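Local coordinates for probable branched-chain amino acid ABC transporter, amino acid binding protein (Thermus thermophilus, PDB 3LKB) that binds valine and probably delivers branched-chain amino acids to an ABC transporter for uptake, at residues R65-A70 with F74-F79; A132-I137 with A144-V149; D237-A242 with G364-V369. The protein carries 2 engineered substitutions. One frame throughout, in Å; residues are numbered along the deposited sequence.

Contact 1 (R65-A70 with F74-F79); sequences RFFEEA and FKIPVF
The aromatic pairing is between F67, on helix 60-72, and F79, where the chain enters strand 79-81. The rings form an offset stack, centroids 4.5 Å apart and planes inclined by 25°. They overlap partly, face on face: F67 CE1 comes within 3.5 Å of F79 CD2, and F67 CD1 lies over the centre of the F79 ring. With CG of F67 anti to the backbone N (chi1 180°), the ring swings out from a flank of the helix to meet F79, the F67 side chain coming in roughly perpendicular to that of F79.

Further apolar packing runs from the stack toward the end of the helix. I76 lays CD1 against F67 CE1 at 4.1 Å, in an oblique approach to the ring, and its other branch, CG2, is 4.2 Å from A70 CB. F74 stays close to the helix, with A70 CA in the plane of its ring at the edge. E69 runs alongside F74 and sets its carboxylate against the ring edge; E69 CD is 4.0 Å from F74 CE2, with carboxylate and ring turned 70° apart. The charge of that carboxylate is answered by a salt bridge from OE1 to R54.

Polar contacts converge on A70 O. It takes two weak backbone bonds, from F74 N at 3.4 Å and from I76 N at 3.5 Å, the second much the straighter. Between them K75, with positive phi, turns the chain out of its helical course, so that I76 and F79 come back over the helix.

I99 and L93 also pack on F67. Helix 60-72 joins strand 47-55 to strand 79-81, a beta-alpha-beta connection of the alpha/beta lobe found in this family of periplasmic binding proteins.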
loop_
_atom_site.group_PDB
_atom_site.type_symbol
_atom_site.label_atom_id
_atom_site.label_comp_id
_atom_site.label_asym_id
_atom_site.label_seq_id
_atom_site.Cartn_x
_atom_site.Cartn_y
_atom_site.Cartn_z
ATOM N N ARG A 65 -20.565 -0.424 2.312
ATOM C CA ARG A 65 -20.950 -1.733 1.818
ATOM C C ARG A 65 -20.305 -2.748 2.730
ATOM O O ARG A 65 -20.958 -3.673 3.163
ATOM C CB ARG A 65 -20.572 -1.922 0.356
ATOM C CG ARG A 65 -20.966 -3.305 -0.272
ATOM C CD ARG A 65 -19.737 -4.240 -0.575
ATOM N NE ARG A 65 -18.792 -3.601 -1.509
ATOM C CZ ARG A 65 -18.673 -3.903 -2.803
ATOM N NH1 ARG A 65 -19.430 -4.860 -3.328
ATOM N NH2 ARG A 65 -17.798 -3.245 -3.578
ATOM N N PHE A 66 -19.042 -2.553 3.076
ATOM C CA PHE A 66 -18.357 -3.533 3.930
ATOM C C PHE A 66 -18.941 -3.608 5.345
ATOM O O PHE A 66 -19.006 -4.671 5.942
ATOM C CB PHE A 66 -16.882 -3.243 4.019
ATOM C CG PHE A 66 -16.149 -3.435 2.729
ATOM C CD1 PHE A 66 -16.601 -4.361 1.782
ATOM C CD2 PHE A 66 -14.966 -2.697 2.463
ATOM C CE1 PHE A 66 -15.919 -4.526 0.576
ATOM C CE2 PHE A 66 -14.259 -2.863 1.290
ATOM C CZ PHE A 66 -14.717 -3.770 0.329
ATOM N N PHE A 67 -19.402 -2.473 5.850
ATOM C CA PHE A 67 -20.019 -2.410 7.140
ATOM C C PHE A 67 -21.372 -3.091 7.156
ATOM O O PHE A 67 -21.696 -3.816 8.117
ATOM C CB PHE A 67 -20.192 -0.953 7.529
ATOM C CG PHE A 67 -20.833 -0.754 8.866
ATOM C CD1 PHE A 67 -20.272 -1.312 10.027
ATOM C CD2 PHE A 67 -21.976 -0.004 8.966
ATOM C CE1 PHE A 67 -20.851 -1.120 11.257
ATOM C CE2 PHE A 67 -22.575 0.213 10.218
ATOM C CZ PHE A 67 -22.023 -0.336 11.366
ATOM N N GLU A 68 -22.162 -2.862 6.105
ATOM C CA GLU A 68 -23.486 -3.497 6.015
ATOM C C GLU A 68 -23.375 -5.010 5.943
ATOM O O GLU A 68 -24.092 -5.687 6.667
ATOM C CB GLU A 68 -24.345 -2.946 4.893
ATOM C CG GLU A 68 -24.882 -1.575 5.238
ATOM C CD GLU A 68 -25.397 -0.795 4.027
ATOM O OE1 GLU A 68 -25.068 -1.133 2.843
ATOM O OE2 GLU A 68 -26.129 0.191 4.277
ATOM N N GLU A 69 -22.449 -5.501 5.109
ATOM C CA GLU A 69 -22.137 -6.923 5.009
ATOM C C GLU A 69 -21.724 -7.433 6.364
ATOM O O GLU A 69 -22.276 -8.431 6.819
ATOM C CB GLU A 69 -21.031 -7.221 3.992
ATOM C CG GLU A 69 -20.322 -8.593 4.212
ATOM C CD GLU A 69 -18.914 -8.688 3.568
ATOM O OE1 GLU A 69 -18.008 -7.874 3.929
ATOM O OE2 GLU A 69 -18.717 -9.587 2.726
ATOM N N ALA A 70 -20.791 -6.738 7.011
ATOM C CA ALA A 70 -20.300 -7.151 8.313
ATOM C C ALA A 70 -21.380 -7.129 9.414
ATOM O O ALA A 70 -21.271 -7.894 10.355
ATOM C CB ALA A 70 -19.090 -6.321 8.730
ATOM N N PHE A 74 -21.784 -11.113 9.403
ATOM C CA PHE A 74 -20.862 -11.468 10.476
ATOM C C PHE A 74 -21.340 -11.124 11.905
ATOM O O PHE A 74 -20.645 -11.452 12.860
ATOM C CB PHE A 74 -19.448 -10.923 10.204
ATOM C CG PHE A 74 -18.844 -11.431 8.940
ATOM C CD1 PHE A 74 -18.442 -12.738 8.822
ATOM C CD2 PHE A 74 -18.691 -10.595 7.841
ATOM C CE1 PHE A 74 -17.914 -13.216 7.634
ATOM C CE2 PHE A 74 -18.146 -11.072 6.648
ATOM C CZ PHE A 74 -17.761 -12.374 6.553
ATOM N N LYS A 75 -22.504 -10.467 12.039
ATOM C CA LYS A 75 -23.101 -10.168 13.368
ATOM C C LYS A 75 -22.135 -9.474 14.309
ATOM O O LYS A 75 -22.111 -9.784 15.512
ATOM C CB LYS A 75 -23.581 -11.449 14.082
ATOM C CG LYS A 75 -24.333 -12.453 13.242
ATOM C CD LYS A 75 -25.677 -11.942 12.790
ATOM C CE LYS A 75 -26.112 -12.714 11.555
ATOM N NZ LYS A 75 -27.469 -12.293 11.132
ATOM N N ILE A 76 -21.332 -8.555 13.788
ATOM C CA ILE A 76 -20.304 -7.915 14.610
ATOM C C ILE A 76 -20.853 -7.223 15.859
ATOM O O ILE A 76 -21.811 -6.476 15.780
ATOM C CB ILE A 76 -19.386 -6.918 13.796
ATOM C CG1 ILE A 76 -20.188 -5.774 13.147
ATOM C CG2 ILE A 76 -18.585 -7.660 12.722
ATOM C CD1 ILE A 76 -19.319 -4.660 12.626
ATOM N N PRO A 77 -20.220 -7.457 17.012
ATOM C CA PRO A 77 -20.514 -6.756 18.245
ATOM C C PRO A 77 -19.747 -5.429 18.441
ATOM O O PRO A 77 -20.060 -4.672 19.380
ATOM C CB PRO A 77 -20.093 -7.787 19.317
ATOM C CG PRO A 77 -18.934 -8.505 18.667
ATOM C CD PRO A 77 -19.279 -8.574 17.220
ATOM N N VAL A 78 -18.765 -5.175 17.564
ATOM C CA VAL A 78 -17.893 -3.960 17.528
ATOM C C VAL A 78 -17.474 -3.714 16.076
ATOM O O VAL A 78 -17.409 -4.662 15.304
ATOM C CB VAL A 78 -16.510 -4.143 18.252
ATOM C CG1 VAL A 78 -15.885 -2.747 18.656
ATOM C CG2 VAL A 78 -16.618 -5.017 19.438
ATOM N N PHE A 79 -17.116 -2.469 15.757
ATOM C CA PHE A 79 -16.697 -2.029 14.427
ATOM C C PHE A 79 -15.411 -1.267 14.681
ATOM O O PHE A 79 -15.421 -0.285 15.428
ATOM C CB PHE A 79 -17.749 -1.062 13.889
ATOM C CG PHE A 79 -17.415 -0.398 12.550
ATOM C CD1 PHE A 79 -16.503 -0.955 11.641
ATOM C CD2 PHE A 79 -18.078 0.777 12.182
ATOM C CE1 PHE A 79 -16.237 -0.353 10.394
ATOM C CE2 PHE A 79 -17.842 1.391 10.945
ATOM C CZ PHE A 79 -16.884 0.819 10.040
#

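Contact 2 (A132-I137 with A144-V149); sequences ALLEYI and AKVALV
I137 on A144 and L134 on V146 make a purely apolar, fully buried helix-on-sheet contact, where helix 126-140 lies against strand 145-150, the strand that directly follows it. The closer pair is I137 and A144: the methyl CG2 of I137 meets A144 CB at 3.7 Å. I137 CG2 is anti to the backbone N, which sends this short branch out to A144, just ahead of the strand. One helical turn earlier, L134 lies across V146, its CD2 4.1 Å from V146 CG2. The spacing explains the pairing: residues three apart on the helix share a face, and A144 and V146, two residues apart on the extended chain, both turn their CB toward the helix, while K145 between them points away.

The neighbours widen the layer. I137 also rests on Y201 and V203 of strand 201-205, and L134 packs on A163, A166 and L170 of helix 160-170. The helix thus covers more than one strand, with a second helix beside it. This is the usual helix-on-sheet packing of a Rossmann-like alpha/beta lobe, as in type I periplasmic binding proteins.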
loop_
_atom_site.group_PDB
_atom_site.type_symbol
_atom_site.label_atom_id
_atom_site.label_comp_id
_atom_site.label_asym_id
_atom_site.label_seq_id
_atom_site.Cartn_x
_atom_site.Cartn_y
_atom_site.Cartn_z
ATOM N N ALA A 132 -2.692 21.847 21.120
ATOM C CA ALA A 132 -1.540 21.649 21.944
ATOM C C ALA A 132 -0.283 22.191 21.274
ATOM O O ALA A 132 0.487 22.850 21.899
ATOM C CB ALA A 132 -1.386 20.208 22.368
ATOM N N LEU A 133 -0.117 21.881 20.018
ATOM C CA LEU A 133 0.937 22.470 19.196
ATOM C C LEU A 133 0.911 24.031 19.127
ATOM O O LEU A 133 1.966 24.685 19.172
ATOM C CB LEU A 133 0.838 21.919 17.755
ATOM C CG LEU A 133 1.183 20.440 17.612
ATOM C CD1 LEU A 133 0.761 19.951 16.284
ATOM C CD2 LEU A 133 2.689 20.140 17.902
ATOM N N LEU A 134 -0.265 24.610 18.963
ATOM C CA LEU A 134 -0.367 26.063 18.938
ATOM C C LEU A 134 0.047 26.636 20.257
ATOM O O LEU A 134 0.667 27.706 20.270
ATOM C CB LEU A 134 -1.762 26.561 18.596
ATOM C CG LEU A 134 -2.257 26.253 17.174
ATOM C CD1 LEU A 134 -3.730 26.619 17.007
ATOM C CD2 LEU A 134 -1.428 26.943 16.122
ATOM N N GLU A 135 -0.268 25.940 21.356
ATOM C CA GLU A 135 0.106 26.440 22.657
ATOM C C GLU A 135 1.618 26.467 22.684
ATOM O O GLU A 135 2.238 27.468 23.030
ATOM C CB GLU A 135 -0.397 25.534 23.764
ATOM C CG GLU A 135 -1.821 25.832 24.206
ATOM C CD GLU A 135 -2.189 25.134 25.543
ATOM O OE1 GLU A 135 -2.885 24.071 25.449
ATOM O OE2 GLU A 135 -1.770 25.644 26.646
ATOM N N TYR A 136 2.213 25.363 22.256
ATOM C CA TYR A 136 3.645 25.251 22.202
ATOM C C TYR A 136 4.216 26.395 21.321
ATOM O O TYR A 136 5.190 27.027 21.707
ATOM C CB TYR A 136 4.019 23.870 21.670
ATOM C CG TYR A 136 5.492 23.634 21.654
ATOM C CD1 TYR A 136 6.099 22.914 22.658
ATOM C CD2 TYR A 136 6.285 24.182 20.664
ATOM C CE1 TYR A 136 7.480 22.726 22.676
ATOM C CE2 TYR A 136 7.659 23.993 20.656
ATOM C CZ TYR A 136 8.234 23.274 21.669
ATOM O OH TYR A 136 9.564 23.074 21.677
ATOM N N ILE A 137 3.613 26.675 20.163
ATOM C CA ILE A 137 4.059 27.813 19.366
ATOM C C ILE A 137 4.035 29.153 20.160
ATOM O O ILE A 137 5.002 29.911 20.093
ATOM C CB ILE A 137 3.252 27.982 18.060
ATOM C CG1 ILE A 137 3.591 26.878 17.060
ATOM C CG2 ILE A 137 3.530 29.376 17.434
ATOM C CD1 ILE A 137 2.517 26.685 15.977
ATOM N N ALA A 144 3.106 34.962 16.853
ATOM C CA ALA A 144 3.711 34.195 15.752
ATOM C C ALA A 144 2.774 34.010 14.567
ATOM O O ALA A 144 1.593 33.767 14.734
ATOM C CB ALA A 144 4.201 32.855 16.224
ATOM N N LYS A 145 3.305 34.126 13.361
ATOM C CA LYS A 145 2.508 33.862 12.202
ATOM C C LYS A 145 2.575 32.385 11.882
ATOM O O LYS A 145 3.639 31.832 11.744
ATOM C CB LYS A 145 3.013 34.656 11.006
ATOM C CG LYS A 145 3.125 36.205 11.196
ATOM C CD LYS A 145 2.317 36.846 10.096
ATOM C CE LYS A 145 3.042 37.949 9.385
ATOM N NZ LYS A 145 2.541 39.283 9.834
ATOM N N VAL A 146 1.422 31.757 11.727
ATOM C CA VAL A 146 1.359 30.331 11.474
ATOM C C VAL A 146 0.479 30.018 10.269
ATOM O O VAL A 146 -0.508 30.705 10.002
ATOM C CB VAL A 146 0.965 29.533 12.765
ATOM C CG1 VAL A 146 0.620 30.414 13.887
ATOM C CG2 VAL A 146 -0.096 28.406 12.565
ATOM N N ALA A 147 0.852 28.971 9.544
ATOM C CA ALA A 147 0.088 28.530 8.410
ATOM C C ALA A 147 -0.330 27.092 8.697
ATOM O O ALA A 147 0.411 26.324 9.329
ATOM C CB ALA A 147 0.934 28.587 7.194
ATOM N N LEU A 148 -1.519 26.726 8.263
ATOM C CA LEU A 148 -1.949 25.370 8.374
ATOM C C LEU A 148 -1.886 24.751 6.992
ATOM O O LEU A 148 -2.308 25.375 6.012
ATOM C CB LEU A 148 -3.372 25.291 8.934
ATOM C CG LEU A 148 -3.701 25.957 10.293
ATOM C CD1 LEU A 148 -5.156 25.617 10.726
ATOM C CD2 LEU A 148 -2.719 25.615 11.415
ATOM N N VAL A 149 -1.352 23.525 6.920
ATOM C CA VAL A 149 -1.391 22.699 5.718
ATOM C C VAL A 149 -2.023 21.329 6.012
ATOM O O VAL A 149 -1.560 20.598 6.858
ATOM C CB VAL A 149 0.037 22.514 5.102
ATOM C CG1 VAL A 149 0.036 21.443 4.017
ATOM C CG2 VAL A 149 0.518 23.799 4.520
#

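Contact 3 (D237-A242 with G364-V369); sequences DLIALA and GRFVPV
Helix 236-242 and strand 365-368 come nearest at I239 and G364, whose CA atoms are 6.2 Å apart; from there the strand runs off, its far end well clear of the helix. G364 lies just ahead of the strand with phi 93°, a conformation in which a CB would jam against the preceding carbonyl oxygen. Its carbonyl faces the helix, and I239 CG2 touches G364 O at 3.6 Å, a van der Waals contact of methyl on oxygen.

The remaining contact is with the ring of F366. I239 brings both CG1 and CD1 to the single ring atom F366 CE2, each at 4.0 Å, with CD1 oblique to the ring. The first torsion of I239 divides the work: CG2, anti to the backbone N, goes to G364 O, and CG1, beside that N, goes to F366. The two side chains lie antiparallel, passing one another. Strand 365-368 is the last of the seven-stranded mixed sheet and runs antiparallel to strand 357-362 in a beta-hairpin, with V367 bonded through its backbone to E360; the helix connects strands 226-229 and 250-253 of the same sheet. With an alanine at I239 the methyl on G364 O and the arm against F366 CE2 are gone, which would probably open a gap between helix and hairpin. On the sheet, the F366 ring also meets that of W251, their planes at about 60°, and A246 adds to the packing on I239.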
loop_
_atom_site.group_PDB
_atom_site.type_symbol
_atom_site.label_atom_id
_atom_site.label_comp_id
_atom_site.label_asym_id
_atom_site.label_seq_id
_atom_site.Cartn_x
_atom_site.Cartn_y
_atom_site.Cartn_z
ATOM N N ASP A 237 7.840 6.625 10.235
ATOM C CA ASP A 237 7.377 6.852 8.870
ATOM C C ASP A 237 7.824 8.191 8.293
ATOM O O ASP A 237 8.373 8.224 7.183
ATOM C CB ASP A 237 5.855 6.725 8.781
ATOM C CG ASP A 237 5.309 5.727 9.793
ATOM O OD1 ASP A 237 5.129 4.578 9.323
ATOM O OD2 ASP A 237 5.167 6.081 11.065
ATOM N N LEU A 238 7.610 9.299 9.004
ATOM C CA LEU A 238 8.070 10.582 8.476
ATOM C C LEU A 238 9.586 10.596 8.278
ATOM O O LEU A 238 10.098 11.085 7.268
ATOM C CB LEU A 238 7.640 11.755 9.364
ATOM C CG LEU A 238 7.692 13.197 8.809
ATOM C CD1 LEU A 238 6.796 14.130 9.571
ATOM C CD2 LEU A 238 9.022 13.717 9.115
ATOM N N ILE A 239 10.321 10.067 9.235
ATOM C CA ILE A 239 11.780 10.047 9.107
ATOM C C ILE A 239 12.220 9.261 7.879
ATOM O O ILE A 239 13.110 9.680 7.141
ATOM C CB ILE A 239 12.452 9.453 10.383
ATOM C CG1 ILE A 239 12.004 10.243 11.646
ATOM C CG2 ILE A 239 13.979 9.263 10.182
ATOM C CD1 ILE A 239 12.347 11.774 11.642
ATOM N N ALA A 240 11.593 8.139 7.641
ATOM C CA ALA A 240 11.960 7.314 6.518
ATOM C C ALA A 240 11.731 8.041 5.177
ATOM O O ALA A 240 12.495 7.836 4.211
ATOM C CB ALA A 240 11.151 5.990 6.537
ATOM N N LEU A 241 10.659 8.830 5.090
ATOM C CA LEU A 241 10.307 9.544 3.821
ATOM C C LEU A 241 11.020 10.881 3.692
ATOM O O LEU A 241 11.268 11.324 2.580
ATOM C CB LEU A 241 8.811 9.797 3.748
ATOM C CG LEU A 241 7.928 8.555 3.671
ATOM C CD1 LEU A 241 6.481 8.928 3.807
ATOM C CD2 LEU A 241 8.142 7.855 2.315
ATOM N N ALA A 242 11.352 11.518 4.813
ATOM C CA ALA A 242 11.937 12.864 4.820
ATOM C C ALA A 242 13.456 12.873 5.129
ATOM O O ALA A 242 14.165 13.840 4.761
ATOM C CB ALA A 242 11.227 13.739 5.827
ATOM N N GLY A 364 17.124 11.566 13.772
ATOM C CA GLY A 364 16.419 10.436 13.173
ATOM C C GLY A 364 15.406 9.718 14.048
ATOM O O GLY A 364 14.815 8.695 13.664
ATOM N N ARG A 365 15.190 10.271 15.230
ATOM C CA ARG A 365 14.299 9.653 16.176
ATOM C C ARG A 365 13.451 10.737 16.859
ATOM O O ARG A 365 13.981 11.817 17.269
ATOM C CB ARG A 365 15.154 8.844 17.179
ATOM C CG ARG A 365 14.457 8.515 18.503
ATOM C CD ARG A 365 15.479 8.253 19.632
ATOM N NE ARG A 365 16.109 6.963 19.395
ATOM C CZ ARG A 365 16.979 6.362 20.191
ATOM N NH1 ARG A 365 17.390 6.938 21.329
ATOM N NH2 ARG A 365 17.433 5.164 19.834
ATOM N N PHE A 366 12.157 10.471 16.993
ATOM C CA PHE A 366 11.321 11.359 17.847
ATOM C C PHE A 366 11.552 11.282 19.375
ATOM O O PHE A 366 11.356 10.248 19.977
ATOM C CB PHE A 366 9.847 11.195 17.509
ATOM C CG PHE A 366 9.467 11.905 16.259
ATOM C CD1 PHE A 366 9.198 13.292 16.289
ATOM C CD2 PHE A 366 9.437 11.241 15.033
ATOM C CE1 PHE A 366 8.876 13.990 15.131
ATOM C CE2 PHE A 366 9.076 11.940 13.860
ATOM C CZ PHE A 366 8.812 13.334 13.903
ATOM N N VAL A 367 11.962 12.390 19.983
ATOM C CA VAL A 367 12.333 12.456 21.384
ATOM C C VAL A 367 11.264 13.285 22.104
ATOM O O VAL A 367 10.922 14.362 21.655
ATOM C CB VAL A 367 13.660 13.248 21.542
ATOM C CG1 VAL A 367 13.941 13.531 22.982
ATOM C CG2 VAL A 367 14.824 12.505 20.868
ATOM N N PRO A 368 10.743 12.785 23.236
ATOM C CA PRO A 368 9.752 13.607 23.966
ATOM C C PRO A 368 10.360 14.866 24.549
ATOM O O PRO A 368 11.356 14.800 25.272
ATOM C CB PRO A 368 9.280 12.695 25.116
ATOM C CG PRO A 368 10.300 11.572 25.180
ATOM C CD PRO A 368 10.816 11.401 23.753
ATOM N N VAL A 369 9.778 16.006 24.221
ATOM C CA VAL A 369 10.162 17.247 24.852
ATOM C C VAL A 369 9.052 17.736 25.809
ATOM O O VAL A 369 9.062 18.897 26.204
ATOM C CB VAL A 369 10.512 18.339 23.811
ATOM C CG1 VAL A 369 11.751 17.972 23.041
ATOM C CG2 VAL A 369 9.340 18.606 22.854
#

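Contacts 2 and 3 belong to one lobe: both reach the seven-stranded sheet, their centres are 19 Å apart and their nearest atoms about 5 Å, without touching. Contact 1 lies across the chain's centre, in the other lobe, with its centre 39 Å from that of contact 2 and 36 Å from that of contact 3. The bound valine is held by residues that adjoin all three regions. Strand 79-81, which F79 begins, leads to Y82, A83 and T84 of the pocket, although the F79 side chain itself is about 12 Å from the ligand. Y126 starts the helix of contact 2, and Y232 precedes that of contact 3.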